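Local coordinates for protein 3-dehydroquinate dehydratase (Aquifex aeolicus, PDB 2EGZ) that catalyses the cis-dehydration of 3-dehydroquinate to 3-dehydroshikimate through a Schiff-base intermediate, the third step of the chorismate pathway, at residues E119-N124 and Y150-R155. Numbering follows the deposited sequence.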
ATOM      1  N   GLU B 119      12.207  -0.111   3.506  1.00 16.18           N
ATOM      2  CA  GLU B 119      12.656   0.314   4.826  1.00 17.07           C
ATOM      3  C   GLU B 119      13.085  -0.785   5.789  1.00 15.09           C
ATOM      4  O   GLU B 119      14.044  -0.611   6.547  1.00 14.05           O
ATOM      5  CB  GLU B 119      11.562   1.143   5.505  1.00 21.39           C
ATOM      6  CG  GLU B 119      11.417   2.558   4.976  1.00 27.71           C
ATOM      7  CD  GLU B 119      10.308   3.323   5.677  1.00 32.77           C
ATOM      8  OE1 GLU B 119      10.198   3.213   6.919  1.00 33.58           O
ATOM      9  OE2 GLU B 119       9.554   4.046   4.987  1.00 37.77           O
ATOM     10  N   LEU B 120      12.383  -1.913   5.769  1.00 13.66           N
ATOM     11  CA  LEU B 120      12.684  -2.990   6.706  1.00 13.26           C
ATOM     12  C   LEU B 120      12.124  -4.335   6.272  1.00 13.36           C
ATOM     13  O   LEU B 120      11.397  -4.430   5.289  1.00 12.02           O
ATOM     14  CB  LEU B 120      12.091  -2.629   8.076  1.00 15.19           C
ATOM     15  CG  LEU B 120      10.602  -2.233   8.039  1.00 16.90           C
ATOM     16  CD1 LEU B 120       9.716  -3.474   8.008  1.00 17.32           C
ATOM     17  CD2 LEU B 120      10.251  -1.397   9.266  1.00 20.26           C
ATOM     18  N   THR B 121      12.472  -5.373   7.023  1.00 13.20           N
ATOM     19  CA  THR B 121      11.969  -6.714   6.763  1.00 11.72           C
ATOM     20  C   THR B 121      10.804  -6.859   7.735  1.00 12.82           C
ATOM     21  O   THR B 121      10.998  -6.939   8.950  1.00 12.70           O
ATOM     22  CB  THR B 121      13.039  -7.777   7.059  1.00 13.22           C
ATOM     23  OG1 THR B 121      14.170  -7.546   6.209  1.00 12.33           O
ATOM     24  CG2 THR B 121      12.490  -9.183   6.807  1.00 10.33           C
ATOM     25  N   PRO B 122       9.571  -6.891   7.211  1.00 14.07           N
ATOM     26  CA  PRO B 122       8.379  -7.011   8.055  1.00 13.94           C
ATOM     27  C   PRO B 122       8.286  -8.283   8.884  1.00 14.48           C
ATOM     28  O   PRO B 122       8.987  -9.267   8.620  1.00 14.85           O
ATOM     29  CB  PRO B 122       7.236  -6.869   7.051  1.00 14.58           C
ATOM     30  CG  PRO B 122       7.810  -7.480   5.804  1.00 16.84           C
ATOM     31  CD  PRO B 122       9.216  -6.928   5.779  1.00 14.98           C
ATOM     32  N   PRO B 123       7.430  -8.268   9.920  1.00 14.07           N
ATOM     33  CA  PRO B 123       7.216  -9.409  10.816  1.00 13.96           C
ATOM     34  C   PRO B 123       6.883 -10.668  10.029  1.00 13.08           C
ATOM     35  O   PRO B 123       6.396 -10.595   8.903  1.00 12.16           O
ATOM     36  CB  PRO B 123       6.051  -8.944  11.684  1.00 15.33           C
ATOM     37  CG  PRO B 123       6.315  -7.482  11.805  1.00 16.49           C
ATOM     38  CD  PRO B 123       6.658  -7.099  10.383  1.00 14.12           C
ATOM     39  N   ASN B 124       7.133 -11.823  10.631  1.00 14.24           N
ATOM     40  CA  ASN B 124       6.885 -13.087   9.956  1.00 14.79           C
ATOM     41  C   ASN B 124       5.491 -13.272   9.387  1.00 13.72           C
ATOM     42  O   ASN B 124       5.357 -13.772   8.274  1.00 13.15           O
ATOM     43  CB  ASN B 124       7.219 -14.258  10.881  1.00 14.44           C
ATOM     44  CG  ASN B 124       8.664 -14.239  11.331  1.00 15.73           C
ATOM     45  OD1 ASN B 124       9.516 -13.618  10.692  1.00 15.86           O
ATOM     46  ND2 ASN B 124       8.953 -14.929  12.427  1.00 16.35           N
ATOM     47  N   TYR B 150      21.889  -9.074   9.644  1.00 13.67           N
ATOM     48  CA  TYR B 150      22.032 -10.382   9.017  1.00 14.08           C
ATOM     49  C   TYR B 150      20.856 -11.248   9.459  1.00 14.77           C
ATOM     50  O   TYR B 150      20.379 -12.097   8.706  1.00 13.13           O
ATOM     51  CB  TYR B 150      23.359 -11.033   9.417  1.00 15.27           C
ATOM     52  CG  TYR B 150      24.561 -10.424   8.733  1.00 15.90           C
ATOM     53  CD1 TYR B 150      24.619 -10.326   7.343  1.00 15.84           C
ATOM     54  CD2 TYR B 150      25.652  -9.968   9.471  1.00 16.59           C
ATOM     55  CE1 TYR B 150      25.735  -9.791   6.703  1.00 15.77           C
ATOM     56  CE2 TYR B 150      26.771  -9.429   8.843  1.00 15.80           C
ATOM     57  CZ  TYR B 150      26.806  -9.347   7.460  1.00 16.93           C
ATOM     58  OH  TYR B 150      27.921  -8.841   6.830  1.00 18.27           O
ATOM     59  N   GLU B 151      20.381 -11.010  10.678  1.00 15.25           N
ATOM     60  CA  GLU B 151      19.245 -11.755  11.224  1.00 16.16           C
ATOM     61  C   GLU B 151      18.023 -11.610  10.311  1.00 13.56           C
ATOM     62  O   GLU B 151      17.246 -12.551  10.148  1.00 13.76           O
ATOM     63  CB  GLU B 151      18.872 -11.224  12.613  1.00 19.99           C
ATOM     64  CG  GLU B 151      20.043 -10.832  13.508  1.00 29.01           C
ATOM     65  CD  GLU B 151      20.905 -12.007  13.913  1.00 31.98           C
ATOM     66  OE1 GLU B 151      20.338 -13.050  14.300  1.00 35.54           O
ATOM     67  OE2 GLU B 151      22.150 -11.881  13.861  1.00 36.00           O
ATOM     68  N   ASP B 152      17.849 -10.423   9.728  1.00 12.79           N
ATOM     69  CA  ASP B 152      16.714 -10.159   8.837  1.00 12.82           C
ATOM     70  C   ASP B 152      16.786 -11.019   7.581  1.00 11.09           C
ATOM     71  O   ASP B 152      15.758 -11.394   7.015  1.00 11.77           O
ATOM     72  CB  ASP B 152      16.671  -8.684   8.403  1.00 12.84           C
ATOM     73  CG  ASP B 152      16.068  -7.769   9.452  1.00 15.47           C
ATOM     74  OD1 ASP B 152      15.333  -8.260  10.339  1.00 14.30           O
ATOM     75  OD2 ASP B 152      16.312  -6.544   9.369  1.00 14.68           O
ATOM     76  N   VAL B 153      18.004 -11.308   7.137  1.00 10.37           N
ATOM     77  CA  VAL B 153      18.204 -12.122   5.939  1.00  9.74           C
ATOM     78  C   VAL B 153      17.847 -13.564   6.261  1.00  9.83           C
ATOM     79  O   VAL B 153      17.051 -14.187   5.567  1.00  8.94           O
ATOM     80  CB  VAL B 153      19.671 -12.069   5.466  1.00 10.61           C
ATOM     81  CG1 VAL B 153      19.831 -12.854   4.165  1.00 11.72           C
ATOM     82  CG2 VAL B 153      20.100 -10.624   5.279  1.00 12.20           C
ATOM     83  N   ALA B 154      18.435 -14.083   7.333  1.00  8.24           N
ATOM     84  CA  ALA B 154      18.176 -15.451   7.754  1.00  9.92           C
ATOM     85  C   ALA B 154      16.678 -15.661   7.968  1.00 10.06           C
ATOM     86  O   ALA B 154      16.119 -16.679   7.558  1.00 11.01           O
ATOM     87  CB  ALA B 154      18.947 -15.744   9.045  1.00 11.89           C
ATOM     88  N   ARG B 155      16.031 -14.683   8.600  1.00  9.93           N
ATOM     89  CA  ARG B 155      14.603 -14.761   8.894  1.00 11.40           C
ATOM     90  C   ARG B 155      13.748 -14.831   7.630  1.00 10.07           C
ATOM     91  O   ARG B 155      12.871 -15.687   7.514  1.00  9.41           O
ATOM     92  CB  ARG B 155      14.188 -13.563   9.761  1.00 12.74           C
ATOM     93  CG  ARG B 155      12.796 -13.670  10.373  1.00 14.03           C
ATOM     94  CD  ARG B 155      12.655 -12.713  11.557  1.00 14.78           C
ATOM     95  NE  ARG B 155      12.839 -11.314  11.174  1.00 13.92           N
ATOM     96  CZ  ARG B 155      11.931 -10.581  10.535  1.00 13.25           C
ATOM     97  NH1 ARG B 155      12.193  -9.316  10.230  1.00 14.09           N
ATOM     98  NH2 ARG B 155      10.761 -11.110  10.198  1.00 13.52           N
TER
HETATM   99  O   HOH W   1      15.424  -9.664   4.777  1.00 11.82           O
HETATM  100  O   HOH W   2      14.185  -4.786   9.321  1.00 12.46           O
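Arg155 reaches from helix 150-160 to the loop that follows strand 110-117, joining two consecutive beta-alpha units of the TIM barrel. Its CG lies anti to the backbone N (chi1 -168°) and the chain stays extended until a bend at chi3 (61°), which sets the guanidinium edge-on against the loop. Three oxygens line that edge almost in its plane. Arg155 NH1 donates to Thr121 O (3.0 Å). Arg155 NH2 serves two acceptors, Pro122 O along a nearly straight bond of 3.0 Å. The second, Asn124 OD1, lies 2.8 Å from Arg155 NH2. In each case the donor sits above the acceptor's carbonyl plane, and the Asn124 amide is tilted 38° from the guanidinium. On the helix itself, Asp152 OD1 pairs with Arg155 NH1 in a salt bridge whose hydrogen bond is weak (3.3 Å), while Asp152 OD2 accepts from Asn148 N. The Thr121 side chain runs alongside both, pointing the opposite way: Thr121 CG2, anti to its own backbone N, touches Arg155 NH1 at 3.4 Å, and OG1 lies beside Asp152 CB while hydrogen-bonding to Lys146 O. One water links Thr121 OG1 with Asp152 O, another Thr121 N with Asp152 OD2. An alanine in place of Arg155 would probably loosen the turn into helix 124-136, since all three direct hydrogen bonds between the segments would go. The guanidinium thus gathers two backbone carbonyls and an amide oxygen, and the nearby Asp152 carboxylate probably offsets part of its charge.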